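Local coordinates for purine-binding protein BAB2_0673 (Brucella melitensis biovar Abortus, PDB 3S99) that binds adenine and probably other purines such as guanine, and may form part of an ABC-type uptake system for them, at residues R131-Q139 with E305-F316. Sequence-based numbering, arbitrary orientation.
Sequences RFYEGRYVQ and EARIKSGELNPF
The Y137 ring packs obliquely against P315 and L313: CD2 rests 3.6 Å from P315 CB, and the diagonally opposite carbon, CE1, meets L313 CD2 at 3.5 Å. With CG anti to the backbone N (chi1 -172°), the phenol swings out from helix 132-146 onto the chain following helix 295-310. One turn earlier, one face of the Y133 ring receives F316 CE2, 3.6 Å from Y133 CD2, the two rings inclined at 49°, while P315 CG comes to the tyrosine's edge. I308 lies between the two helices; CG2 lies 3.4 Å from E134 CD and CD1 meets V138 CG2. No direct hydrogen bond joins the segments, but a water does: it accepts from N314 ND2, donates to E134 OE2 and lies 3.3 Å from Y133 OH. The other oxygen of E134, OE1, takes the backbone NH of M280, and R131 NH1 donates to Y133 OH, helping fix the phenol. Just past helix 295-310, G311 takes a positive phi in a Schellman motif, and the chain turns back across helix 132-146. The example illustrates largely apolar packing of a helix against a near-antiparallel helix and the chain after it, within one lobe of a two-lobed, periplasmic-binding-protein-like fold, away from the purine pocket.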
ATOM      1  N   ARG A 131      -0.054  -0.890   7.661  1.00 14.46           N
ATOM      2  CA  ARG A 131      -1.339  -0.209   7.768  1.00 14.60           C
ATOM      3  C   ARG A 131      -1.409   0.972   6.785  1.00 15.03           C
ATOM      4  O   ARG A 131      -1.454   2.141   7.213  1.00 14.77           O
ATOM      5  CB  ARG A 131      -1.551   0.311   9.188  1.00 14.67           C
ATOM      6  CG  ARG A 131      -1.552  -0.771  10.244  1.00 16.14           C
ATOM      7  CD  ARG A 131      -1.982  -0.238  11.612  1.00 18.34           C
ATOM      8  NE  ARG A 131      -1.863  -1.283  12.621  1.00 17.39           N
ATOM      9  CZ  ARG A 131      -2.797  -2.177  12.933  1.00 16.99           C
ATOM     10  NH1 ARG A 131      -3.987  -2.152  12.362  1.00 17.84           N
ATOM     11  NH2 ARG A 131      -2.541  -3.120  13.846  1.00 16.28           N
ATOM     12  N   PHE A 132      -1.419   0.669   5.482  1.00 13.83           N
ATOM     13  CA  PHE A 132      -1.467   1.720   4.481  1.00 13.79           C
ATOM     14  C   PHE A 132      -2.650   2.688   4.677  1.00 13.47           C
ATOM     15  O   PHE A 132      -2.569   3.857   4.352  1.00 13.35           O
ATOM     16  CB  PHE A 132      -1.594   1.146   3.076  1.00 14.12           C
ATOM     17  CG  PHE A 132      -0.633   0.024   2.762  1.00 14.08           C
ATOM     18  CD1 PHE A 132       0.703   0.277   2.531  1.00 13.80           C
ATOM     19  CD2 PHE A 132      -1.079  -1.280   2.676  1.00 15.07           C
ATOM     20  CE1 PHE A 132       1.562  -0.744   2.223  1.00 15.06           C
ATOM     21  CE2 PHE A 132      -0.206  -2.315   2.344  1.00 15.38           C
ATOM     22  CZ  PHE A 132       1.120  -2.030   2.130  1.00 14.64           C
ATOM     23  N   TYR A 133      -3.751   2.178   5.188  1.00 13.79           N
ATOM     24  CA  TYR A 133      -4.975   2.960   5.399  1.00 14.30           C
ATOM     25  C   TYR A 133      -4.759   4.136   6.371  1.00 14.49           C
ATOM     26  O   TYR A 133      -5.574   5.067   6.405  1.00 16.60           O
ATOM     27  CB  TYR A 133      -6.118   2.045   5.881  1.00 13.98           C
ATOM     28  CG  TYR A 133      -5.924   1.545   7.303  1.00 13.95           C
ATOM     29  CD1 TYR A 133      -5.451   0.276   7.561  1.00 14.47           C
ATOM     30  CD2 TYR A 133      -6.182   2.377   8.390  1.00 16.69           C
ATOM     31  CE1 TYR A 133      -5.253  -0.164   8.880  1.00 16.64           C
ATOM     32  CE2 TYR A 133      -5.975   1.949   9.694  1.00 18.11           C
ATOM     33  CZ  TYR A 133      -5.522   0.673   9.921  1.00 18.43           C
ATOM     34  OH  TYR A 133      -5.312   0.297  11.214  1.00 22.66           O
ATOM     35  N   GLU A 134      -3.671   4.125   7.135  1.00 13.73           N
ATOM     36  CA  GLU A 134      -3.353   5.253   7.984  1.00 14.14           C
ATOM     37  C   GLU A 134      -2.985   6.461   7.135  1.00 14.12           C
ATOM     38  O   GLU A 134      -3.474   7.553   7.382  1.00 13.86           O
ATOM     39  CB  GLU A 134      -2.248   4.914   8.981  1.00 14.60           C
ATOM     40  CG  GLU A 134      -2.690   3.953  10.080  1.00 16.16           C
ATOM     41  CD  GLU A 134      -1.584   3.639  11.109  1.00 15.80           C
ATOM     42  OE1 GLU A 134      -0.412   3.844  10.792  1.00 19.90           O
ATOM     43  OE2 GLU A 134      -1.894   3.177  12.235  1.00 20.81           O
ATOM     44  N   GLY A 135      -2.194   6.237   6.076  1.00 13.93           N
ATOM     45  CA  GLY A 135      -1.861   7.269   5.102  1.00 12.88           C
ATOM     46  C   GLY A 135      -3.070   7.714   4.320  1.00 13.20           C
ATOM     47  O   GLY A 135      -3.197   8.880   3.981  1.00 14.14           O
ATOM     48  N   ARG A 136      -3.971   6.793   4.020  1.00 12.34           N
ATOM     49  CA  ARG A 136      -5.167   7.146   3.287  1.00 12.00           C
ATOM     50  C   ARG A 136      -6.003   8.177   4.053  1.00 12.26           C
ATOM     51  O   ARG A 136      -6.651   9.034   3.448  1.00 12.65           O
ATOM     52  CB  ARG A 136      -6.022   5.912   3.061  1.00 11.82           C
ATOM     53  CG  ARG A 136      -5.384   4.879   2.144  1.00 13.34           C
ATOM     54  CD  ARG A 136      -5.458   5.316   0.718  1.00 13.58           C
ATOM     55  NE  ARG A 136      -4.884   4.289  -0.154  1.00 14.94           N
ATOM     56  CZ  ARG A 136      -4.645   4.429  -1.443  1.00 12.21           C
ATOM     57  NH1 ARG A 136      -4.886   5.563  -2.069  1.00 13.83           N
ATOM     58  NH2 ARG A 136      -4.140   3.400  -2.111  1.00 14.89           N
ATOM     59  N   TYR A 137      -6.015   8.078   5.377  1.00 11.54           N
ATOM     60  CA  TYR A 137      -6.833   8.967   6.177  1.00 12.44           C
ATOM     61  C   TYR A 137      -6.344  10.386   6.033  1.00 12.21           C
ATOM     62  O   TYR A 137      -7.131  11.287   5.756  1.00 12.73           O
ATOM     63  CB  TYR A 137      -6.851   8.529   7.635  1.00 12.54           C
ATOM     64  CG  TYR A 137      -7.823   9.293   8.480  1.00 14.57           C
ATOM     65  CD1 TYR A 137      -7.413  10.429   9.174  1.00 17.08           C
ATOM     66  CD2 TYR A 137      -9.152   8.878   8.609  1.00 15.75           C
ATOM     67  CE1 TYR A 137      -8.278  11.121   9.962  1.00 17.69           C
ATOM     68  CE2 TYR A 137     -10.020   9.551   9.419  1.00 16.10           C
ATOM     69  CZ  TYR A 137      -9.585  10.672  10.076  1.00 17.45           C
ATOM     70  OH  TYR A 137     -10.443  11.368  10.856  1.00 20.08           O
ATOM     71  N   VAL A 138      -5.036  10.577   6.176  1.00 11.48           N
ATOM     72  CA  VAL A 138      -4.412  11.841   5.945  1.00 11.81           C
ATOM     73  C   VAL A 138      -4.707  12.395   4.552  1.00 13.13           C
ATOM     74  O   VAL A 138      -5.037  13.560   4.400  1.00 12.54           O
ATOM     75  CB  VAL A 138      -2.872  11.756   6.096  1.00 12.25           C
ATOM     76  CG1 VAL A 138      -2.296  13.131   6.023  1.00 13.27           C
ATOM     77  CG2 VAL A 138      -2.480  11.063   7.395  1.00 11.58           C
ATOM     78  N   GLN A 139      -4.613  11.540   3.518  1.00 13.77           N
ATOM     79  CA  GLN A 139      -4.920  12.009   2.179  1.00 13.68           C
ATOM     80  C   GLN A 139      -6.375  12.443   2.053  1.00 14.84           C
ATOM     81  O   GLN A 139      -6.690  13.345   1.281  1.00 16.07           O
ATOM     82  CB  GLN A 139      -4.536  10.929   1.117  1.00 13.64           C
ATOM     83  CG  GLN A 139      -3.044  10.651   1.148  1.00 12.27           C
ATOM     84  CD  GLN A 139      -2.477   9.728   0.081  1.00 13.50           C
ATOM     85  OE1 GLN A 139      -1.285   9.817  -0.199  1.00 13.28           O
ATOM     86  NE2 GLN A 139      -3.291   8.818  -0.480  1.00 11.26           N
ATOM     87  N   GLU A 305      -1.166  13.155  10.857  1.00 21.17           N
ATOM     88  CA  GLU A 305      -0.162  12.091  10.818  1.00 21.95           C
ATOM     89  C   GLU A 305       0.400  11.908  12.213  1.00 22.45           C
ATOM     90  O   GLU A 305       0.568  10.775  12.672  1.00 21.52           O
ATOM     91  CB  GLU A 305       0.974  12.404   9.829  1.00 22.56           C
ATOM     92  CG  GLU A 305       2.097  11.349   9.847  1.00 25.01           C
ATOM     93  CD  GLU A 305       3.043  11.425   8.658  1.00 26.82           C
ATOM     94  OE1 GLU A 305       3.235  12.532   8.119  1.00 28.48           O
ATOM     95  OE2 GLU A 305       3.609  10.358   8.273  1.00 29.01           O
ATOM     96  N   ALA A 306       0.637  13.024  12.895  1.00 23.31           N
ATOM     97  CA  ALA A 306       1.230  12.983  14.223  1.00 24.88           C
ATOM     98  C   ALA A 306       0.309  12.287  15.202  1.00 24.99           C
ATOM     99  O   ALA A 306       0.780  11.559  16.067  1.00 25.91           O
ATOM    100  CB  ALA A 306       1.565  14.389  14.738  1.00 25.97           C
ATOM    101  N   ARG A 307      -0.996  12.504  15.066  1.00 24.20           N
ATOM    102  CA  ARG A 307      -1.953  11.887  15.974  1.00 24.37           C
ATOM    103  C   ARG A 307      -2.090  10.387  15.741  1.00 23.29           C
ATOM    104  O   ARG A 307      -2.333   9.634  16.703  1.00 23.31           O
ATOM    105  CB  ARG A 307      -3.320  12.551  15.874  1.00 24.35           C
ATOM    106  CG  ARG A 307      -3.448  13.837  16.643  1.00 26.73           C
ATOM    107  CD  ARG A 307      -4.713  14.602  16.230  1.00 31.76           C
ATOM    108  NE  ARG A 307      -5.926  13.793  16.388  1.00 35.49           N
ATOM    109  CZ  ARG A 307      -7.016  13.874  15.617  1.00 38.01           C
ATOM    110  NH1 ARG A 307      -7.093  14.736  14.597  1.00 38.93           N
ATOM    111  NH2 ARG A 307      -8.053  13.081  15.871  1.00 39.58           N
ATOM    112  N   ILE A 308      -1.981   9.964  14.478  1.00 21.94           N
ATOM    113  CA  ILE A 308      -1.982   8.540  14.129  1.00 21.33           C
ATOM    114  C   ILE A 308      -0.672   7.892  14.640  1.00 22.44           C
ATOM    115  O   ILE A 308      -0.688   6.815  15.244  1.00 22.66           O
ATOM    116  CB  ILE A 308      -2.132   8.314  12.627  1.00 20.24           C
ATOM    117  CG1 ILE A 308      -3.499   8.840  12.154  1.00 19.82           C
ATOM    118  CG2 ILE A 308      -1.952   6.834  12.270  1.00 18.22           C
ATOM    119  CD1 ILE A 308      -3.593   9.025  10.737  1.00 18.94           C
ATOM    120  N   LYS A 309       0.440   8.577  14.402  1.00 22.90           N
ATOM    121  CA  LYS A 309       1.742   8.069  14.765  1.00 24.02           C
ATOM    122  C   LYS A 309       1.899   7.889  16.278  1.00 24.84           C
ATOM    123  O   LYS A 309       2.579   6.972  16.718  1.00 24.83           O
ATOM    124  CB  LYS A 309       2.834   8.948  14.145  1.00 24.04           C
ATOM    125  CG  LYS A 309       4.243   8.429  14.303  1.00 26.83           C
ATOM    126  CD  LYS A 309       5.295   9.356  13.626  1.00 29.34           C
ATOM    127  CE  LYS A 309       6.727   8.863  13.835  1.00 32.04           C
ATOM    128  NZ  LYS A 309       7.769   9.960  13.794  1.00 34.11           N
ATOM    129  N   SER A 310       1.254   8.741  17.078  1.00 26.07           N
ATOM    130  CA  SER A 310       1.295   8.620  18.533  1.00 27.45           C
ATOM    131  C   SER A 310       0.366   7.526  19.084  1.00 27.69           C
ATOM    132  O   SER A 310       0.520   7.142  20.230  1.00 28.41           O
ATOM    133  CB  SER A 310       0.863   9.939  19.182  1.00 28.16           C
ATOM    134  OG  SER A 310      -0.502  10.176  18.875  1.00 27.85           O
ATOM    135  N   GLY A 311      -0.641   7.112  18.319  1.00 26.82           N
ATOM    136  CA  GLY A 311      -1.683   6.187  18.817  1.00 27.11           C
ATOM    137  C   GLY A 311      -3.007   6.830  19.236  1.00 27.72           C
ATOM    138  O   GLY A 311      -3.964   6.128  19.632  1.00 27.13           O
ATOM    139  N   GLU A 312      -3.088   8.157  19.151  1.00 27.74           N
ATOM    140  CA  GLU A 312      -4.324   8.847  19.500  1.00 28.42           C
ATOM    141  C   GLU A 312      -5.427   8.645  18.456  1.00 26.73           C
ATOM    142  O   GLU A 312      -6.577   8.458  18.825  1.00 27.68           O
ATOM    143  CB  GLU A 312      -4.093  10.346  19.747  1.00 29.09           C
ATOM    144  CG  GLU A 312      -5.418  11.134  20.001  1.00 33.81           C
ATOM    145  CD  GLU A 312      -5.207  12.595  20.355  1.00 39.13           C
ATOM    146  OE1 GLU A 312      -4.036  13.026  20.501  1.00 42.44           O
ATOM    147  OE2 GLU A 312      -6.221  13.318  20.495  1.00 45.42           O
ATOM    148  N   LEU A 313      -5.084   8.690  17.168  1.00 24.34           N
ATOM    149  CA  LEU A 313      -6.094   8.609  16.126  1.00 23.46           C
ATOM    150  C   LEU A 313      -5.989   7.261  15.430  1.00 22.07           C
ATOM    151  O   LEU A 313      -4.918   6.892  14.952  1.00 20.22           O
ATOM    152  CB  LEU A 313      -5.916   9.713  15.078  1.00 23.57           C
ATOM    153  CG  LEU A 313      -6.908   9.737  13.902  1.00 24.04           C
ATOM    154  CD1 LEU A 313      -8.382   9.858  14.402  1.00 22.72           C
ATOM    155  CD2 LEU A 313      -6.541  10.930  13.036  1.00 22.16           C
ATOM    156  N   ASN A 314      -7.112   6.553  15.416  1.00 21.30           N
ATOM    157  CA  ASN A 314      -7.299   5.389  14.597  1.00 21.01           C
ATOM    158  C   ASN A 314      -8.469   5.669  13.673  1.00 20.63           C
ATOM    159  O   ASN A 314      -9.610   5.748  14.122  1.00 19.89           O
ATOM    160  CB  ASN A 314      -7.549   4.149  15.460  1.00 21.14           C
ATOM    161  CG  ASN A 314      -6.333   3.786  16.300  1.00 22.73           C
ATOM    162  OD1 ASN A 314      -6.346   3.912  17.530  1.00 23.29           O
ATOM    163  ND2 ASN A 314      -5.269   3.349  15.640  1.00 17.06           N
ATOM    164  N   PRO A 315      -8.183   5.823  12.373  1.00 20.31           N
ATOM    165  CA  PRO A 315      -9.178   6.057  11.347  1.00 20.61           C
ATOM    166  C   PRO A 315     -10.451   5.258  11.545  1.00 20.99           C
ATOM    167  O   PRO A 315     -11.533   5.829  11.418  1.00 23.52           O
ATOM    168  CB  PRO A 315      -8.459   5.606  10.055  1.00 19.39           C
ATOM    169  CG  PRO A 315      -7.069   5.951  10.296  1.00 19.93           C
ATOM    170  CD  PRO A 315      -6.839   5.661  11.780  1.00 21.33           C
ATOM    171  N   PHE A 316     -10.348   3.968  11.865  1.00 20.33           N
ATOM    172  CA  PHE A 316     -11.539   3.149  12.070  1.00 20.54           C
ATOM    173  C   PHE A 316     -12.017   3.154  13.517  1.00 21.71           C
ATOM    174  O   PHE A 316     -11.928   2.156  14.216  1.00 22.19           O
ATOM    175  CB  PHE A 316     -11.300   1.745  11.573  1.00 20.03           C
ATOM    176  CG  PHE A 316     -11.006   1.686  10.082  1.00 19.09           C
ATOM    177  CD1 PHE A 316     -11.972   2.101   9.155  1.00 18.50           C
ATOM    178  CD2 PHE A 316      -9.789   1.253   9.615  1.00 16.96           C
ATOM    179  CE1 PHE A 316     -11.705   2.050   7.823  1.00 18.56           C
ATOM    180  CE2 PHE A 316      -9.528   1.196   8.258  1.00 16.90           C
ATOM    181  CZ  PHE A 316     -10.497   1.589   7.373  1.00 18.15           C
TER
HETATM  182  O   HOH W   1      -4.976   2.925  13.120  1.00 22.72           O